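Aspartate aminotransferase (Leishmania major, PDB 4H51) probably catalyses the pyridoxal-phosphate-dependent transfer of an amino group between L-aspartate and 2-oxoglutarate, acting as a homodimer. Local coordinates at residues Gln225-Ser230 with Glu256-Gln261; Ile99-Thr104 with Tyr245-Phe250; Pro139-Asp144 with Asp189-Ile194. All blocks are in the same frame, centred on the assembly; numbering follows the deposited sequence.

Contact 1: Gln225-Ser230 with Glu256-Gln261; sequences QVFFDS and EVLLAQ
Two N-H donors grip V226 O: L258 N, at 3.1 Å and nearly along the C=O axis, and the side-chain amide NE2 of Q225, which approaches from above the carbonyl plane. The same Q225 NE2 also donates to E256 O at 2.8 Å. Q225 manages both because its CG is anti to the backbone N and the chain then bends at chi2 (70°), which carries the amide across to the segment leading into strand 258-262. Water 1 also joins V226 N to E256 O. Beyond this end the parallel ladder runs regularly: F228 N to L258 O, A260 N to F228 O (2.9 Å, 173° at the hydrogen) and S230 N to A260 O (2.7 Å).

Side chains alternate between two faces. On one, L258 CD2 sits over the centre of the F227 ring, 3.8 Å from its centroid, a CH-pi contact, while F227 CE1 reaches A260 CB at 3.9 Å. On the other, V257 CG1 meets the edge of the F228 ring in plane, 3.6 Å from F228 CD2.

D229 OD2 bonds H150 NE2 and lies close to N1 of the cofactor-bearing residue 265, consistent with the aspartate that faces the pyridine nitrogen in this family. Helix 117-129 packs on L258 and A260, helices 90-101 and 245-252 pack on V257 and L259, and strand 192-196 flanks 225-230.

Contact 2: Ile99-Thr104 with Tyr245-Phe250; sequences IIYGNT and YAARLF
The C-terminal end of helix 90-101 is the site of this contact: an arginine from helix 245-252 reaches across and bonds carbonyls of its last turn. R248 starts with CG anti to the carbonyl carbon (chi1 -63°) and then runs extended from CG to NE, so that the guanidinium arrives edge-on at the helix end. R248 NE donates to I100 O at 2.8 Å, and the bond is fairly straight, 161° at the hydrogen. R248 NH2 donates to I99 O at 3.2 Å, a longer and more bent bond (138°). Both oxygens lie in or near the guanidinium plane, whereas both donors stand above the planes of the carbonyls they address, so neither follows a lone pair. G102, which leaves helical backbone angles with a positive phi, sets its CA over one face of the R248 guanidinium, 3.9 Å above the plane.

Beside these bonds the two segments also touch through apolar groups, with A247 CB against I100 and Y101. A247 CB points at I100 and is 3.9 Å from I100 CG1, with CD1 of the same isoleucine equally near. The ring of Y101 turns its edge to the backbone of A247, Y101 CE1 lying 3.7 Å from A247 O.

The two bonds fix the rotation of the guanidinium, and NH1 forms a salt bridge with D241, while I99 O also accepts from Q233 NE2. The positive group therefore has both a carboxylate and helix-end carbonyls as partners, a setting that would be expected to favour its charge.

Contact 3: Pro139-Asp144 with Asp189-Ile194; sequences PIYLSD and DGSVFI
Y141 and F193 adopt nearly the same first torsion, CG anti to the carbonyl carbon (chi1 -78° and -79°), so their rings leave paired positions on parallel strands side by side and pointing the same way. The rings form an offset stack: their planes differ by 2° and their centroids lie 4.4 Å apart. F193 CZ comes over the rim of the Y141 ring, 3.5 Å from Y141 CD1. In return, Y141 CB sits over one face of F193, a CH-pi contact.

On the opposite side of the sheet, I140 CD1 lies alongside V192 CG1 at 3.9 Å. L142 CD2 also meets I194 CD1, at 3.8 Å.

Three backbone bonds hold the pair: V192 N to P139 O, Y141 N to V192 O (2.7 Å) and I194 N to Y141 O (2.9 Å). At the next step the strands have spread, with S143 N 4.4 Å from I194 O, and water 4 bridges these two atoms.

Within the parallel part of the large-domain sheet, strand 162-169 pairs with the other edge of 140-144, and helix 148-156 packs on I140, L142 and I194. V192 O accepts from Y141 N and also lies in plane at the edge of the Y141 ring. I194 O, bonded to water 4, has a second partner in Y165 OH, so this buried carbonyl is well satisfied.

Overall arrangement
Contacts 1 and 3 belong to one mixed sheet, in which strands 258-262, 225-230, 192-196 and 140-144 lie consecutively and parallel; their centres are about 12 Å apart. Q225 N to S191 O and Q225 O to F193 N, both 2.8 Å and probable hydrogen bonds, join them. Contact 2 lies on one face of that sheet, about 11 Å from contact 1 between centres, and touches it through Y101 against V257 and F250 against F228. Contacts 2 and 3, centres about 21 Å apart, do not meet. Along the chain contact 3 falls inside the loop closed by contact 2, whose segments alternate with those of contact 1. This mostly parallel, helix-packed sheet is that of the large, cofactor-binding domain of fold-type I aminotransferases.

Contact 1: Gln225-Ser230 with Glu256-Gln261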
loop_
_atom_site.group_PDB
_atom_site.type_symbol
_atom_site.label_atom_id
_atom_site.label_comp_id
_atom_site.label_asym_id
_atom_site.label_seq_id
_atom_site.Cartn_x
_atom_site.Cartn_y
_atom_site.Cartn_z
ATOM N N GLN B 225 -6.422 -12.163 22.589
ATOM C CA GLN B 225 -6.589 -11.011 21.692
ATOM C C GLN B 225 -7.507 -11.377 20.551
ATOM O O GLN B 225 -7.255 -12.362 19.796
ATOM C CB GLN B 225 -5.255 -10.564 21.110
ATOM C CG GLN B 225 -5.353 -9.405 20.111
ATOM C CD GLN B 225 -5.729 -8.089 20.758
ATOM O OE1 GLN B 225 -5.142 -7.688 21.788
ATOM N NE2 GLN B 225 -6.745 -7.406 20.193
ATOM N N VAL B 226 -8.535 -10.563 20.374
ATOM C CA VAL B 226 -9.422 -10.703 19.186
ATOM C C VAL B 226 -8.988 -9.758 18.064
ATOM O O VAL B 226 -8.865 -8.542 18.261
ATOM C CB VAL B 226 -10.904 -10.453 19.560
ATOM C CG1 VAL B 226 -11.795 -10.424 18.339
ATOM C CG2 VAL B 226 -11.422 -11.511 20.561
ATOM N N PHE B 227 -8.841 -10.309 16.870
ATOM C CA PHE B 227 -8.584 -9.555 15.631
ATOM C C PHE B 227 -9.683 -9.887 14.618
ATOM O O PHE B 227 -9.687 -10.941 14.018
ATOM C CB PHE B 227 -7.199 -9.923 15.086
ATOM C CG PHE B 227 -6.675 -9.054 13.977
ATOM C CD1 PHE B 227 -7.323 -7.939 13.548
ATOM C CD2 PHE B 227 -5.448 -9.377 13.391
ATOM C CE1 PHE B 227 -6.813 -7.124 12.548
ATOM C CE2 PHE B 227 -4.910 -8.583 12.403
ATOM C CZ PHE B 227 -5.588 -7.442 11.970
ATOM N N PHE B 228 -10.626 -8.976 14.438
ATOM C CA PHE B 228 -11.704 -9.133 13.470
ATOM C C PHE B 228 -11.235 -8.750 12.082
ATOM O O PHE B 228 -10.598 -7.714 11.879
ATOM C CB PHE B 228 -12.934 -8.284 13.839
ATOM C CG PHE B 228 -13.852 -8.916 14.847
ATOM C CD1 PHE B 228 -14.555 -10.080 14.528
ATOM C CD2 PHE B 228 -14.092 -8.318 16.085
ATOM C CE1 PHE B 228 -15.436 -10.636 15.449
ATOM C CE2 PHE B 228 -14.942 -8.871 16.996
ATOM C CZ PHE B 228 -15.601 -10.071 16.681
ATOM N N ASP B 229 -11.554 -9.596 11.116
ATOM C CA ASP B 229 -11.366 -9.295 9.714
ATOM C C ASP B 229 -12.775 -8.977 9.222
ATOM O O ASP B 229 -13.655 -9.865 9.229
ATOM C CB ASP B 229 -10.788 -10.505 8.973
ATOM C CG ASP B 229 -10.424 -10.209 7.526
ATOM O OD1 ASP B 229 -10.969 -9.211 6.984
ATOM O OD2 ASP B 229 -9.617 -10.974 6.924
ATOM N N SER B 230 -13.022 -7.715 8.885
ATOM C CA SER B 230 -14.341 -7.238 8.487
ATOM C C SER B 230 -14.353 -6.742 7.041
ATOM O O SER B 230 -14.221 -5.552 6.769
ATOM C CB SER B 230 -14.793 -6.142 9.478
ATOM O OG SER B 230 -16.059 -5.671 9.130
ATOM N N GLU B 256 -10.731 -5.694 23.900
ATOM C CA GLU B 256 -9.912 -4.777 23.112
ATOM C C GLU B 256 -9.826 -5.216 21.654
ATOM O O GLU B 256 -8.804 -5.770 21.215
ATOM C CB GLU B 256 -8.533 -4.633 23.741
ATOM C CG GLU B 256 -8.624 -3.781 24.999
ATOM C CD GLU B 256 -7.311 -3.673 25.731
ATOM O OE1 GLU B 256 -6.491 -4.619 25.646
ATOM O OE2 GLU B 256 -7.103 -2.660 26.411
ATOM N N VAL B 257 -10.897 -4.963 20.932
ATOM C CA VAL B 257 -11.010 -5.402 19.554
ATOM C C VAL B 257 -10.004 -4.687 18.654
ATOM O O VAL B 257 -9.964 -3.465 18.605
ATOM C CB VAL B 257 -12.421 -5.102 19.054
ATOM C CG1 VAL B 257 -12.518 -5.379 17.564
ATOM C CG2 VAL B 257 -13.436 -5.891 19.881
ATOM N N LEU B 258 -9.196 -5.471 17.939
ATOM C CA LEU B 258 -8.454 -5.017 16.810
ATOM C C LEU B 258 -9.293 -5.431 15.583
ATOM O O LEU B 258 -9.786 -6.578 15.515
ATOM C CB LEU B 258 -7.091 -5.681 16.747
ATOM C CG LEU B 258 -6.047 -5.165 15.734
ATOM C CD1 LEU B 258 -5.681 -3.734 16.046
ATOM C CD2 LEU B 258 -4.774 -6.046 15.696
ATOM N N LEU B 259 -9.467 -4.506 14.655
ATOM C CA LEU B 259 -10.353 -4.725 13.487
ATOM C C LEU B 259 -9.756 -4.176 12.176
ATOM O O LEU B 259 -9.301 -3.030 12.109
ATOM C CB LEU B 259 -11.782 -4.186 13.752
ATOM C CG LEU B 259 -12.908 -4.589 12.767
ATOM C CD1 LEU B 259 -14.246 -4.831 13.473
ATOM C CD2 LEU B 259 -13.000 -3.497 11.722
ATOM N N ALA B 260 -9.781 -5.049 11.146
ATOM C CA ALA B 260 -9.354 -4.794 9.768
ATOM C C ALA B 260 -10.579 -4.621 8.898
ATOM O O ALA B 260 -11.381 -5.555 8.741
ATOM C CB ALA B 260 -8.534 -5.972 9.232
ATOM N N GLN B 261 -10.750 -3.442 8.333
ATOM C CA GLN B 261 -11.948 -3.103 7.570
ATOM C C GLN B 261 -11.619 -2.858 6.108
ATOM O O GLN B 261 -10.624 -2.197 5.793
ATOM C CB GLN B 261 -12.533 -1.846 8.198
ATOM C CG GLN B 261 -13.710 -1.227 7.525
ATOM C CD GLN B 261 -14.139 0.038 8.234
ATOM O OE1 GLN B 261 -13.337 0.979 8.358
ATOM N NE2 GLN B 261 -15.427 0.102 8.643
HETATM O O HOH W 1 -8.789 -8.493 22.333
HETATM O O HOH W 2 -10.925 -6.547 5.919
HETATM O O HOH W 3 -16.567 -2.968 8.101
#

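Contact 2: Ile99-Thr104 with Tyr245-Phe250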
loop_
_atom_site.group_PDB
_atom_site.type_symbol
_atom_site.label_atom_id
_atom_site.label_comp_id
_atom_site.label_asym_id
_atom_site.label_seq_id
_atom_site.Cartn_x
_atom_site.Cartn_y
_atom_site.Cartn_z
ATOM N N ILE B 99 -19.088 3.325 11.003
ATOM C CA ILE B 99 -20.046 2.363 10.428
ATOM C C ILE B 99 -19.929 1.022 11.129
ATOM O O ILE B 99 -20.850 0.246 11.157
ATOM C CB ILE B 99 -19.946 2.190 8.897
ATOM C CG1 ILE B 99 -18.753 1.351 8.491
ATOM C CG2 ILE B 99 -20.009 3.559 8.218
ATOM C CD1 ILE B 99 -18.892 0.702 7.121
ATOM N N ILE B 100 -18.757 0.748 11.687
ATOM C CA ILE B 100 -18.603 -0.527 12.338
ATOM C C ILE B 100 -19.156 -0.449 13.771
ATOM O O ILE B 100 -19.944 -1.320 14.133
ATOM C CB ILE B 100 -17.209 -1.181 12.146
ATOM C CG1 ILE B 100 -17.164 -2.511 12.882
ATOM C CG2 ILE B 100 -16.025 -0.258 12.462
ATOM C CD1 ILE B 100 -17.894 -3.589 12.060
ATOM N N TYR B 101 -18.828 0.597 14.533
ATOM C CA TYR B 101 -19.238 0.680 15.950
ATOM C C TYR B 101 -20.492 1.484 16.224
ATOM O O TYR B 101 -21.031 1.385 17.307
ATOM C CB TYR B 101 -18.084 1.200 16.802
ATOM C CG TYR B 101 -16.986 0.198 16.889
ATOM C CD1 TYR B 101 -17.209 -1.037 17.501
ATOM C CD2 TYR B 101 -15.751 0.418 16.286
ATOM C CE1 TYR B 101 -16.221 -1.980 17.565
ATOM C CE2 TYR B 101 -14.761 -0.528 16.346
ATOM C CZ TYR B 101 -15.009 -1.730 16.994
ATOM O OH TYR B 101 -14.043 -2.702 17.076
ATOM N N GLY B 102 -20.960 2.260 15.239
ATOM C CA GLY B 102 -22.097 3.192 15.446
ATOM C C GLY B 102 -21.622 4.481 16.132
ATOM O O GLY B 102 -20.462 4.563 16.540
ATOM N N ASN B 103 -22.517 5.479 16.271
ATOM C CA ASN B 103 -22.214 6.753 16.991
ATOM C C ASN B 103 -22.284 6.560 18.509
ATOM O O ASN B 103 -23.272 6.931 19.168
ATOM C CB ASN B 103 -23.169 7.868 16.554
ATOM N N THR B 104 -21.237 5.951 19.062
ATOM C CA THR B 104 -21.267 5.433 20.431
ATOM C C THR B 104 -20.008 5.881 21.195
ATOM O O THR B 104 -19.070 6.458 20.596
ATOM C CB THR B 104 -21.351 3.876 20.448
ATOM O OG1 THR B 104 -20.181 3.322 19.805
ATOM C CG2 THR B 104 -22.637 3.351 19.760
ATOM N N TYR B 245 -23.013 -6.748 14.350
ATOM C CA TYR B 245 -23.359 -7.245 15.668
ATOM C C TYR B 245 -22.150 -7.765 16.438
ATOM O O TYR B 245 -21.951 -7.447 17.604
ATOM C CB TYR B 245 -24.425 -8.359 15.560
ATOM C CG TYR B 245 -24.875 -8.845 16.906
ATOM C CD1 TYR B 245 -25.897 -8.172 17.589
ATOM C CD2 TYR B 245 -24.286 -9.944 17.537
ATOM C CE1 TYR B 245 -26.324 -8.593 18.829
ATOM C CE2 TYR B 245 -24.710 -10.362 18.790
ATOM C CZ TYR B 245 -25.721 -9.657 19.445
ATOM O OH TYR B 245 -26.191 -10.042 20.695
ATOM N N ALA B 246 -21.307 -8.552 15.779
ATOM C CA ALA B 246 -20.246 -9.232 16.497
ATOM C C ALA B 246 -19.247 -8.231 17.068
ATOM O O ALA B 246 -18.936 -8.245 18.254
ATOM C CB ALA B 246 -19.575 -10.295 15.612
ATOM N N ALA B 247 -18.710 -7.360 16.217
ATOM C CA ALA B 247 -17.792 -6.320 16.671
ATOM C C ALA B 247 -18.441 -5.453 17.731
ATOM O O ALA B 247 -17.793 -5.094 18.718
ATOM C CB ALA B 247 -17.358 -5.438 15.481
ATOM N N ARG B 248 -19.714 -5.073 17.551
ATOM C CA ARG B 248 -20.378 -4.196 18.554
ATOM C C ARG B 248 -20.601 -4.878 19.886
ATOM O O ARG B 248 -20.429 -4.256 20.941
ATOM C CB ARG B 248 -21.710 -3.575 18.051
ATOM C CG ARG B 248 -21.520 -2.656 16.873
ATOM C CD ARG B 248 -22.803 -2.089 16.341
ATOM N NE ARG B 248 -22.530 -1.272 15.141
ATOM C CZ ARG B 248 -23.481 -0.746 14.394
ATOM N NH1 ARG B 248 -24.742 -0.901 14.741
ATOM N NH2 ARG B 248 -23.154 -0.042 13.329
ATOM N N LEU B 249 -20.934 -6.164 19.847
ATOM C CA LEU B 249 -21.054 -6.977 21.085
ATOM C C LEU B 249 -19.745 -7.123 21.798
ATOM O O LEU B 249 -19.686 -6.965 23.016
ATOM C CB LEU B 249 -21.545 -8.394 20.759
ATOM C CG LEU B 249 -21.613 -9.461 21.875
ATOM C CD1 LEU B 249 -22.685 -9.193 22.931
ATOM C CD2 LEU B 249 -21.845 -10.798 21.190
ATOM N N PHE B 250 -18.671 -7.456 21.061
ATOM C CA PHE B 250 -17.365 -7.589 21.697
ATOM C C PHE B 250 -16.928 -6.266 22.354
ATOM O O PHE B 250 -16.362 -6.267 23.446
ATOM C CB PHE B 250 -16.306 -8.128 20.709
ATOM C CG PHE B 250 -16.392 -9.627 20.424
ATOM C CD1 PHE B 250 -17.602 -10.271 20.206
ATOM C CD2 PHE B 250 -15.247 -10.381 20.299
ATOM C CE1 PHE B 250 -17.668 -11.604 19.901
ATOM C CE2 PHE B 250 -15.302 -11.743 20.012
ATOM C CZ PHE B 250 -16.524 -12.355 19.827
#

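Contact 3: Pro139-Asp144 with Asp189-Ile194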
loop_
_atom_site.group_PDB
_atom_site.type_symbol
_atom_site.label_atom_id
_atom_site.label_comp_id
_atom_site.label_asym_id
_atom_site.label_seq_id
_atom_site.Cartn_x
_atom_site.Cartn_y
_atom_site.Cartn_z
ATOM N N PRO B 139 0.646 -18.540 19.844
ATOM C CA PRO B 139 -0.171 -18.966 18.697
ATOM C C PRO B 139 -1.051 -17.848 18.178
ATOM O O PRO B 139 -1.569 -17.023 18.968
ATOM C CB PRO B 139 -1.017 -20.134 19.249
ATOM C CG PRO B 139 -0.827 -20.138 20.708
ATOM C CD PRO B 139 0.180 -19.118 21.120
ATOM N N ILE B 140 -1.236 -17.834 16.858
ATOM C CA ILE B 140 -2.196 -16.988 16.228
ATOM C C ILE B 140 -3.086 -17.944 15.471
ATOM O O ILE B 140 -2.580 -18.793 14.706
ATOM C CB ILE B 140 -1.549 -15.861 15.368
ATOM C CG1 ILE B 140 -2.575 -15.012 14.638
ATOM C CG2 ILE B 140 -0.561 -16.437 14.333
ATOM C CD1 ILE B 140 -2.014 -13.632 14.274
ATOM N N TYR B 141 -4.399 -17.811 15.701
ATOM C CA TYR B 141 -5.368 -18.755 15.217
ATOM C C TYR B 141 -6.197 -18.289 14.035
ATOM O O TYR B 141 -6.768 -17.221 14.046
ATOM C CB TYR B 141 -6.302 -19.146 16.354
ATOM C CG TYR B 141 -5.732 -20.137 17.315
ATOM C CD1 TYR B 141 -4.964 -19.745 18.422
ATOM C CD2 TYR B 141 -6.010 -21.470 17.164
ATOM C CE1 TYR B 141 -4.436 -20.692 19.275
ATOM C CE2 TYR B 141 -5.529 -22.420 18.027
ATOM C CZ TYR B 141 -4.738 -22.037 19.073
ATOM O OH TYR B 141 -4.305 -23.038 19.909
ATOM N N LEU B 142 -6.302 -19.164 13.045
ATOM C CA LEU B 142 -7.140 -18.976 11.880
ATOM C C LEU B 142 -8.275 -20.003 11.881
ATOM O O LEU B 142 -8.120 -21.086 12.393
ATOM C CB LEU B 142 -6.272 -19.185 10.638
ATOM C CG LEU B 142 -5.043 -18.280 10.439
ATOM C CD1 LEU B 142 -4.306 -18.637 9.139
ATOM C CD2 LEU B 142 -5.485 -16.819 10.405
ATOM N N SER B 143 -9.405 -19.675 11.269
ATOM C CA SER B 143 -10.496 -20.616 11.135
ATOM C C SER B 143 -10.135 -21.762 10.160
ATOM O O SER B 143 -9.414 -21.592 9.174
ATOM C CB SER B 143 -11.789 -19.908 10.705
ATOM O OG SER B 143 -11.665 -19.322 9.418
ATOM N N ASP B 144 -10.671 -22.929 10.467
ATOM C CA ASP B 144 -10.627 -24.086 9.590
ATOM C C ASP B 144 -11.893 -24.193 8.772
ATOM O O ASP B 144 -12.907 -24.652 9.260
ATOM C CB ASP B 144 -10.512 -25.343 10.444
ATOM C CG ASP B 144 -10.573 -26.627 9.613
ATOM O OD1 ASP B 144 -10.202 -26.580 8.414
ATOM O OD2 ASP B 144 -11.062 -27.635 10.158
ATOM N N ASP B 189 -3.726 -19.188 27.387
ATOM C CA ASP B 189 -4.251 -17.855 27.626
ATOM C C ASP B 189 -3.395 -16.847 26.908
ATOM O O ASP B 189 -2.183 -17.019 26.794
ATOM C CB ASP B 189 -4.195 -17.501 29.097
ATOM C CG ASP B 189 -5.257 -18.182 29.928
ATOM O OD1 ASP B 189 -5.838 -19.199 29.546
ATOM O OD2 ASP B 189 -5.490 -17.689 31.031
ATOM N N GLY B 190 -4.021 -15.779 26.428
ATOM C CA GLY B 190 -3.313 -14.740 25.725
ATOM C C GLY B 190 -2.837 -15.135 24.330
ATOM O O GLY B 190 -1.760 -14.732 23.939
ATOM N N SER B 191 -3.608 -15.936 23.613
ATOM C CA SER B 191 -3.363 -16.197 22.207
ATOM C C SER B 191 -4.106 -15.165 21.329
ATOM O O SER B 191 -4.931 -14.378 21.824
ATOM C CB SER B 191 -3.809 -17.584 21.822
ATOM O OG SER B 191 -3.104 -18.577 22.546
ATOM N N VAL B 192 -3.760 -15.110 20.052
ATOM C CA VAL B 192 -4.426 -14.237 19.100
ATOM C C VAL B 192 -5.396 -15.025 18.227
ATOM O O VAL B 192 -5.013 -16.079 17.706
ATOM C CB VAL B 192 -3.421 -13.541 18.199
ATOM C CG1 VAL B 192 -4.170 -12.540 17.296
ATOM C CG2 VAL B 192 -2.384 -12.799 19.027
ATOM N N PHE B 193 -6.637 -14.552 18.083
ATOM C CA PHE B 193 -7.622 -15.199 17.221
ATOM C C PHE B 193 -8.080 -14.237 16.152
ATOM O O PHE B 193 -8.627 -13.164 16.472
ATOM C CB PHE B 193 -8.831 -15.663 18.004
ATOM C CG PHE B 193 -8.599 -16.933 18.747
ATOM C CD1 PHE B 193 -7.809 -16.941 19.895
ATOM C CD2 PHE B 193 -9.068 -18.127 18.255
ATOM C CE1 PHE B 193 -7.564 -18.120 20.563
ATOM C CE2 PHE B 193 -8.814 -19.295 18.918
ATOM C CZ PHE B 193 -8.027 -19.294 20.068
ATOM N N ILE B 194 -7.888 -14.638 14.892
ATOM C CA ILE B 194 -8.477 -13.923 13.743
ATOM C C ILE B 194 -9.863 -14.505 13.473
ATOM O O ILE B 194 -9.996 -15.654 13.080
ATOM C CB ILE B 194 -7.564 -13.976 12.530
ATOM C CG1 ILE B 194 -6.225 -13.304 12.860
ATOM C CG2 ILE B 194 -8.233 -13.332 11.303
ATOM C CD1 ILE B 194 -5.263 -13.212 11.689
HETATM O O HOH W 4 -9.407 -16.810 10.426
#